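Local atomic coordinates of prephenate dehydratase (Chlorobium tepidum TLS, PDB entry 2QMX), a protein that catalyses the dehydration and decarboxylation of prephenate to phenylpyruvate, a step of phenylalanine biosynthesis that L-phenylalanine inhibits allosterically. Residues R71-I76 with I179-N184; C87-P92 with A147-R152. All blocks are in the same frame, centred on the assembly; numbering follows the deposited sequence.

Contact 1: residues R71-I76 with I179-N184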
ATOM      1  N   ARG A  71      -5.553 -17.622  -4.237  1.00 60.84           N
ATOM      2  CA  ARG A  71      -5.342 -18.993  -3.789  1.00 61.59           C
ATOM      3  C   ARG A  71      -6.451 -19.613  -2.925  1.00 60.75           C
ATOM      4  O   ARG A  71      -6.580 -20.849  -2.831  1.00 61.01           O
ATOM      5  CB  ARG A  71      -4.033 -19.112  -3.018  1.00 62.76           C
ATOM      6  CG  ARG A  71      -2.837 -19.208  -3.907  1.00 65.90           C
ATOM      7  CD  ARG A  71      -1.688 -18.605  -3.157  1.00 71.12           C
ATOM      8  NE  ARG A  71      -0.961 -17.633  -3.982  1.00 74.31           N
ATOM      9  CZ  ARG A  71      -0.179 -16.681  -3.480  1.00 76.72           C
ATOM     10  NH1 ARG A  71      -0.029 -16.571  -2.140  1.00 76.63           N
ATOM     11  NH2 ARG A  71       0.456 -15.854  -4.312  1.00 77.60           N
ATOM     12  N   ARG A  72      -7.223 -18.777  -2.254  1.00 58.81           N
ATOM     13  CA  ARG A  72      -8.230 -19.325  -1.354  1.00 57.84           C
ATOM     14  C   ARG A  72      -9.504 -19.643  -2.094  1.00 56.09           C
ATOM     15  O   ARG A  72      -9.938 -18.858  -2.933  1.00 55.12           O
ATOM     16  CB  ARG A  72      -8.477 -18.389  -0.178  1.00 57.92           C
ATOM     17  CG  ARG A  72      -7.606 -18.668   1.098  1.00 59.99           C
ATOM     18  CD  ARG A  72      -6.454 -19.641   0.853  1.00 59.77           C
ATOM     19  NE  ARG A  72      -5.477 -19.699   1.939  1.00 58.83           N
ATOM     20  CZ  ARG A  72      -4.222 -20.148   1.788  1.00 58.12           C
ATOM     21  NH1 ARG A  72      -3.387 -20.129   2.816  1.00 52.74           N
ATOM     22  NH2 ARG A  72      -3.790 -20.604   0.605  1.00 57.09           N
ATOM     23  N   PRO A  73     -10.114 -20.802  -1.767  1.00 55.45           N
ATOM     24  CA  PRO A  73     -11.358 -21.214  -2.411  1.00 54.69           C
ATOM     25  C   PRO A  73     -12.486 -20.342  -1.857  1.00 53.90           C
ATOM     26  O   PRO A  73     -13.384 -20.769  -1.125  1.00 54.54           O
ATOM     27  CB  PRO A  73     -11.487 -22.681  -2.011  1.00 54.02           C
ATOM     28  CG  PRO A  73     -10.829 -22.739  -0.685  1.00 55.19           C
ATOM     29  CD  PRO A  73      -9.691 -21.767  -0.734  1.00 53.92           C
ATOM     30  N   VAL A  74     -12.432 -19.117  -2.283  1.00 53.02           N
ATOM     31  CA  VAL A  74     -13.142 -18.085  -1.660  1.00 54.31           C
ATOM     32  C   VAL A  74     -13.863 -17.336  -2.807  1.00 55.33           C
ATOM     33  O   VAL A  74     -13.545 -17.582  -3.974  1.00 55.89           O
ATOM     34  CB  VAL A  74     -12.059 -17.318  -0.881  1.00 54.62           C
ATOM     35  CG1 VAL A  74     -11.920 -15.915  -1.276  1.00 54.28           C
ATOM     36  CG2 VAL A  74     -12.188 -17.598   0.643  1.00 54.99           C
ATOM     37  N   VAL A  75     -14.846 -16.489  -2.496  1.00 55.91           N
ATOM     38  CA  VAL A  75     -15.585 -15.709  -3.508  1.00 57.10           C
ATOM     39  C   VAL A  75     -16.070 -14.366  -2.903  1.00 58.26           C
ATOM     40  O   VAL A  75     -16.698 -14.365  -1.794  1.00 59.13           O
ATOM     41  CB  VAL A  75     -16.881 -16.507  -4.003  1.00 57.07           C
ATOM     42  CG1 VAL A  75     -17.998 -16.522  -2.963  1.00 54.98           C
ATOM     43  CG2 VAL A  75     -17.428 -15.896  -5.260  1.00 58.00           C
ATOM     44  N   ILE A  76     -15.878 -13.261  -3.630  1.00 57.38           N
ATOM     45  CA  ILE A  76     -16.477 -12.016  -3.186  1.00 57.05           C
ATOM     46  C   ILE A  76     -17.992 -11.861  -3.369  1.00 56.64           C
ATOM     47  O   ILE A  76     -18.574 -12.146  -4.429  1.00 58.43           O
ATOM     48  CB  ILE A  76     -15.650 -10.708  -3.519  1.00 57.87           C
ATOM     49  CG1 ILE A  76     -16.576  -9.567  -3.889  1.00 58.65           C
ATOM     50  CG2 ILE A  76     -14.431 -10.878  -4.428  1.00 55.28           C
ATOM     51  CD1 ILE A  76     -16.424  -8.426  -2.948  1.00 62.19           C
ATOM     52  N   ILE A 179     -16.326 -11.684   1.934  1.00 53.11           N
ATOM     53  CA  ILE A 179     -16.023 -12.882   1.166  1.00 52.97           C
ATOM     54  C   ILE A 179     -16.606 -14.058   1.849  1.00 53.15           C
ATOM     55  O   ILE A 179     -16.820 -13.983   3.000  1.00 54.66           O
ATOM     56  CB  ILE A 179     -14.492 -13.124   0.949  1.00 52.03           C
ATOM     57  CG1 ILE A 179     -13.725 -13.097   2.296  1.00 54.90           C
ATOM     58  CG2 ILE A 179     -14.015 -12.119   0.021  1.00 52.38           C
ATOM     59  CD1 ILE A 179     -12.547 -14.056   2.498  1.00 53.62           C
ATOM     60  N   ALA A 180     -16.863 -15.137   1.132  1.00 53.69           N
ATOM     61  CA  ALA A 180     -17.324 -16.371   1.700  1.00 54.45           C
ATOM     62  C   ALA A 180     -16.539 -17.502   0.972  1.00 55.93           C
ATOM     63  O   ALA A 180     -15.714 -17.216   0.113  1.00 56.99           O
ATOM     64  CB  ALA A 180     -18.843 -16.497   1.496  1.00 53.53           C
ATOM     65  N   HIS A 181     -16.772 -18.762   1.329  1.00 58.10           N
ATOM     66  CA  HIS A 181     -16.235 -19.933   0.611  1.00 58.63           C
ATOM     67  C   HIS A 181     -16.986 -20.038  -0.674  1.00 58.21           C
ATOM     68  O   HIS A 181     -18.155 -19.730  -0.713  1.00 57.25           O
ATOM     69  CB  HIS A 181     -16.442 -21.229   1.432  1.00 59.77           C
ATOM     70  CG  HIS A 181     -15.677 -22.415   0.898  1.00 62.22           C
ATOM     71  ND1 HIS A 181     -14.567 -22.934   1.535  1.00 62.89           N
ATOM     72  CD2 HIS A 181     -15.865 -23.178  -0.209  1.00 60.94           C
ATOM     73  CE1 HIS A 181     -14.115 -23.972   0.849  1.00 64.62           C
ATOM     74  NE2 HIS A 181     -14.874 -24.130  -0.222  1.00 61.36           N
ATOM     75  N   GLU A 182     -16.291 -20.410  -1.743  1.00 59.26           N
ATOM     76  CA  GLU A 182     -16.874 -20.420  -3.086  1.00 59.76           C
ATOM     77  C   GLU A 182     -17.999 -21.455  -3.203  1.00 60.95           C
ATOM     78  O   GLU A 182     -18.829 -21.349  -4.070  1.00 59.45           O
ATOM     79  CB  GLU A 182     -15.808 -20.770  -4.091  1.00 59.36           C
ATOM     80  CG  GLU A 182     -15.127 -22.045  -3.694  1.00 60.38           C
ATOM     81  CD  GLU A 182     -14.029 -22.429  -4.586  1.00 61.45           C
ATOM     82  OE1 GLU A 182     -13.403 -21.525  -5.163  1.00 63.45           O
ATOM     83  OE2 GLU A 182     -13.785 -23.644  -4.701  1.00 63.54           O
ATOM     84  N   ASN A 183     -18.005 -22.457  -2.334  1.00 63.41           N
ATOM     85  CA  ASN A 183     -19.088 -23.439  -2.300  1.00 66.34           C
ATOM     86  C   ASN A 183     -20.295 -23.018  -1.469  1.00 68.24           C
ATOM     87  O   ASN A 183     -21.011 -23.844  -0.957  1.00 68.92           O
ATOM     88  CB  ASN A 183     -18.564 -24.807  -1.862  1.00 66.41           C
ATOM     89  CG  ASN A 183     -17.500 -25.349  -2.797  1.00 67.75           C
ATOM     90  OD1 ASN A 183     -16.680 -26.153  -2.381  1.00 69.39           O
ATOM     91  ND2 ASN A 183     -17.503 -24.906  -4.070  1.00 67.94           N
ATOM     92  N   ASN A 184     -20.499 -21.720  -1.315  1.00 71.14           N
ATOM     93  CA  ASN A 184     -21.780 -21.191  -0.843  1.00 73.47           C
ATOM     94  C   ASN A 184     -21.726 -19.676  -0.762  1.00 74.08           C
ATOM     95  O   ASN A 184     -21.569 -19.107   0.325  1.00 74.02           O
ATOM     96  CB  ASN A 184     -22.210 -21.772   0.500  1.00 74.46           C
ATOM     97  CG  ASN A 184     -23.739 -21.963   0.601  1.00 77.30           C
ATOM     98  OD1 ASN A 184     -24.392 -22.448  -0.346  1.00 79.92           O
ATOM     99  ND2 ASN A 184     -24.307 -21.608   1.764  1.00 76.83           N
TER

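Contact 2: residues C87-P92 with A147-R152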
ATOM      1  N   CYS A  87      -9.977  10.332  14.815  1.00 64.54           N
ATOM      2  CA  CYS A  87     -10.379  11.174  15.925  1.00 64.45           C
ATOM      3  C   CYS A  87      -9.286  11.192  16.939  1.00 64.04           C
ATOM      4  O   CYS A  87      -8.640  10.176  17.219  1.00 63.51           O
ATOM      5  CB  CYS A  87     -11.676  10.701  16.591  1.00 64.73           C
ATOM      6  SG  CYS A  87     -13.089  10.619  15.477  1.00 67.43           S
ATOM      7  N   LEU A  88      -9.086  12.380  17.497  1.00 64.59           N
ATOM      8  CA  LEU A  88      -8.237  12.551  18.647  1.00 63.85           C
ATOM      9  C   LEU A  88      -9.175  12.414  19.823  1.00 64.28           C
ATOM     10  O   LEU A  88     -10.280  12.937  19.823  1.00 64.84           O
ATOM     11  CB  LEU A  88      -7.582  13.914  18.602  1.00 63.55           C
ATOM     12  CG  LEU A  88      -6.836  14.275  19.865  1.00 61.44           C
ATOM     13  CD1 LEU A  88      -5.562  13.504  19.950  1.00 59.23           C
ATOM     14  CD2 LEU A  88      -6.593  15.789  19.861  1.00 63.46           C
ATOM     15  N   LEU A  89      -8.726  11.712  20.836  1.00 64.32           N
ATOM     16  CA  LEU A  89      -9.648  10.997  21.649  1.00 64.13           C
ATOM     17  C   LEU A  89      -9.065  10.956  23.052  1.00 65.00           C
ATOM     18  O   LEU A  89      -7.943  10.456  23.247  1.00 64.58           O
ATOM     19  CB  LEU A  89      -9.760   9.594  21.057  1.00 64.38           C
ATOM     20  CG  LEU A  89     -11.036   8.766  20.833  1.00 65.04           C
ATOM     21  CD1 LEU A  89     -12.324   9.569  20.485  1.00 64.80           C
ATOM     22  CD2 LEU A  89     -10.738   7.667  19.807  1.00 62.78           C
ATOM     23  N   GLY A  90      -9.827  11.491  24.010  1.00 65.30           N
ATOM     24  CA  GLY A  90      -9.392  11.618  25.398  1.00 66.27           C
ATOM     25  C   GLY A  90     -10.379  11.002  26.370  1.00 66.99           C
ATOM     26  O   GLY A  90     -11.452  10.536  25.960  1.00 67.23           O
ATOM     27  N   LEU A  91     -10.020  10.992  27.660  1.00 67.36           N
ATOM     28  CA  LEU A  91     -10.911  10.490  28.704  1.00 67.44           C
ATOM     29  C   LEU A  91     -11.970  11.561  28.997  1.00 67.96           C
ATOM     30  O   LEU A  91     -11.773  12.725  28.650  1.00 67.55           O
ATOM     31  CB  LEU A  91     -10.112  10.106  29.954  1.00 67.29           C
ATOM     32  CG  LEU A  91      -9.509   8.691  30.002  1.00 67.12           C
ATOM     33  CD1 LEU A  91      -8.287   8.614  30.888  1.00 65.99           C
ATOM     34  CD2 LEU A  91     -10.533   7.636  30.452  1.00 66.26           C
ATOM     35  N   PRO A  92     -13.103  11.183  29.635  1.00 68.68           N
ATOM     36  CA  PRO A  92     -14.105  12.214  29.969  1.00 69.12           C
ATOM     37  C   PRO A  92     -13.448  13.207  30.897  1.00 69.06           C
ATOM     38  O   PRO A  92     -12.623  12.807  31.717  1.00 68.77           O
ATOM     39  CB  PRO A  92     -15.178  11.442  30.737  1.00 69.50           C
ATOM     40  CG  PRO A  92     -14.975  10.006  30.354  1.00 69.48           C
ATOM     41  CD  PRO A  92     -13.505   9.848  30.118  1.00 68.87           C
ATOM     42  N   ALA A 147      -5.377   9.201  22.509  1.00 56.88           N
ATOM     43  CA  ALA A 147      -5.236   8.239  21.416  1.00 55.29           C
ATOM     44  C   ALA A 147      -5.723   8.880  20.116  1.00 55.25           C
ATOM     45  O   ALA A 147      -6.512   9.830  20.134  1.00 55.12           O
ATOM     46  CB  ALA A 147      -6.047   6.965  21.710  1.00 55.64           C
ATOM     47  N   ILE A 148      -5.230   8.391  18.976  1.00 54.43           N
ATOM     48  CA  ILE A 148      -5.746   8.860  17.727  1.00 54.02           C
ATOM     49  C   ILE A 148      -6.355   7.617  17.171  1.00 54.94           C
ATOM     50  O   ILE A 148      -5.630   6.644  16.872  1.00 54.43           O
ATOM     51  CB  ILE A 148      -4.654   9.255  16.723  1.00 54.21           C
ATOM     52  CG1 ILE A 148      -3.660  10.286  17.286  1.00 53.67           C
ATOM     53  CG2 ILE A 148      -5.271   9.599  15.402  1.00 52.38           C
ATOM     54  CD1 ILE A 148      -3.924  11.700  16.980  1.00 52.16           C
ATOM     55  N   ALA A 149      -7.672   7.630  17.015  1.00 55.19           N
ATOM     56  CA  ALA A 149      -8.352   6.438  16.533  1.00 56.09           C
ATOM     57  C   ALA A 149      -9.702   6.720  15.861  1.00 56.27           C
ATOM     58  O   ALA A 149     -10.100   7.879  15.629  1.00 55.14           O
ATOM     59  CB  ALA A 149      -8.524   5.374  17.735  1.00 54.96           C
ATOM     60  N   SER A 150     -10.405   5.616  15.603  1.00 56.18           N
ATOM     61  CA  SER A 150     -11.781   5.594  15.113  1.00 56.62           C
ATOM     62  C   SER A 150     -12.709   6.225  16.163  1.00 56.87           C
ATOM     63  O   SER A 150     -12.501   6.045  17.370  1.00 56.56           O
ATOM     64  CB  SER A 150     -12.114   4.122  14.919  1.00 57.55           C
ATOM     65  OG  SER A 150     -10.872   3.333  15.123  1.00 60.67           O
ATOM     66  N   LYS A 151     -13.691   7.009  15.700  1.00 56.77           N
ATOM     67  CA  LYS A 151     -14.882   7.367  16.462  1.00 56.34           C
ATOM     68  C   LYS A 151     -15.519   6.134  17.184  1.00 56.21           C
ATOM     69  O   LYS A 151     -15.810   6.150  18.382  1.00 55.18           O
ATOM     70  CB  LYS A 151     -15.856   8.005  15.489  1.00 57.11           C
ATOM     71  CG  LYS A 151     -16.913   8.873  16.170  1.00 60.54           C
ATOM     72  CD  LYS A 151     -17.638   9.810  15.201  1.00 63.70           C
ATOM     73  CE  LYS A 151     -18.827  10.530  15.925  1.00 63.54           C
ATOM     74  NZ  LYS A 151     -20.114   9.776  15.767  1.00 65.81           N
ATOM     75  N   ARG A 152     -15.690   5.045  16.436  1.00 56.53           N
ATOM     76  CA  ARG A 152     -16.066   3.748  16.972  1.00 56.96           C
ATOM     77  C   ARG A 152     -15.173   3.296  18.153  1.00 57.07           C
ATOM     78  O   ARG A 152     -15.666   2.745  19.133  1.00 57.36           O
ATOM     79  CB  ARG A 152     -16.056   2.725  15.819  1.00 57.78           C
ATOM     80  CG  ARG A 152     -16.044   1.260  16.239  1.00 58.51           C
ATOM     81  CD  ARG A 152     -17.441   0.669  16.520  1.00 59.11           C
ATOM     82  NE  ARG A 152     -17.297  -0.717  16.928  1.00 58.01           N
ATOM     83  CZ  ARG A 152     -18.204  -1.417  17.603  1.00 59.65           C
ATOM     84  NH1 ARG A 152     -17.927  -2.682  17.933  1.00 57.55           N
ATOM     85  NH2 ARG A 152     -19.365  -0.862  17.967  1.00 56.43           N
TER

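Contact 1: residues R71-I76 with I179-N184
The carbonyl oxygen of Pro73 sits over the centre of the His181 imidazole, 3.4 Å above the ring plane, while Pro73 CG touches His181 CE1 at 3.8 Å. His181 turns CG anti to its own nitrogen (chi1 -168°), which brings the ring back beneath that carbonyl although its CB bond leads away. The same Pro73 O accepts a hydrogen bond from the amide of Glu182, with Glu182 N 3.0 Å away. Glu182 CG stands between its backbone nitrogen and carbonyl carbon (chi1 53°), and the extended chain beyond lays the carboxylate alongside the proline, Glu182 CD reaching Pro73 CB at 3.6 Å. With an alanine in place of Glu182 the backbone hydrogen bond could remain, but that flank of the proline would probably lose the cover of the acid's chain. The ring's restricted phi suits Pro73 to the centre of an inverse gamma turn just ahead of the strand.

Farther along, Val75 and Ala180 exchange two backbone hydrogen bonds as an antiparallel hydrogen-bonded pair, Val75 N to Ala180 O being 2.8 Å. Branched Val74 and Ile179 suit the buried strands, and their tips, Val74 CG2 and Ile179 CD1, meet at 4.0 Å.

Strands 74-83 and 173-181 are neighbours in a large mixed sheet that continues into the ACT strands, flanked by strand 271-281 beyond Ile76 and strand 49-56 beyond Ile179, with Leu69 of helix 63-71 packed on Val74 and Ile179.

Contact 2: residues C87-P92 with A147-R152
Cys87 and Ala149 face each other as an antiparallel hydrogen-bonded pair, and their backbones carry much of this contact. Cys87 N lies 2.6 Å from Ala149 O, and the return bond, Ala149 N to Cys87 O, is 2.7 Å long. Two residues on, Ala147 N gives an almost straight bond to Leu89 O (172° at the hydrogen). Between these pairs Leu88 and Ile148 form a non-hydrogen-bonded pair, where the strands draw closer and the CA of Ile148 comes within 3.2 Å of Cys87 O, a CA-H...O contact.

The apolar contacts divide between the two faces of the sheet. On one, Leu88 and Ile148 cross at a slant and join through their ends, Leu88 CD1 to Ile148 CD1 at 3.8 Å; Leu88 places CG anti to its nitrogen (chi1 171°), which carries its end toward the isoleucine. On the other, Leu89 sends CD2 over the small side chain of Ala149, 3.8 Å from its CB. The alanine methyl is short enough to let the leucine branch lie across it, and the same CD2 touches Ser150 O.

Cys87 also reaches the first turn of helix 151-156: Cys87 SG, anti to its own carbonyl carbon (chi1 -58°), lies 3.8 Å from Lys151 CB. Across this contact the sulfur meets the root of the lysine, whose long side chain also touches Glu164.

The pair belongs to the smaller sheet of the dehydratase region, consistent with a two-lobed periplasmic-binding-protein-like fold. Strand 87-90 lies there between strands 145-149 and 160-163, and strand 101-104 borders 145-149. Helix 130-139 packs on Ala147 and Ala149, while Ser150 OG is hydrogen-bonded to Gly16 O and Arg152 forms a salt bridge with Glu20 of helix 18-26.

How the contacts relate
From the N terminus the chain first builds strands 8-12, 28-32 and 49-56, then enters contact 1 at 71-76. Strand 74-83 leads directly on to strand 87-90, the first half of contact 2, whose loop is closed when the chain returns at 147-152. The chain then runs back to 179-184 and closes the longer loop of contact 1, so contact 2 is nested inside it. The two do not touch: their centres are 35 Å apart, on opposite sides of the chain's centre. Contact 1 joins strands of the large mixed sheet, which also takes in strands of the ACT domain; contact 2 joins strands of the separate five-stranded sheet. Both belong to the prephenate dehydratase family region.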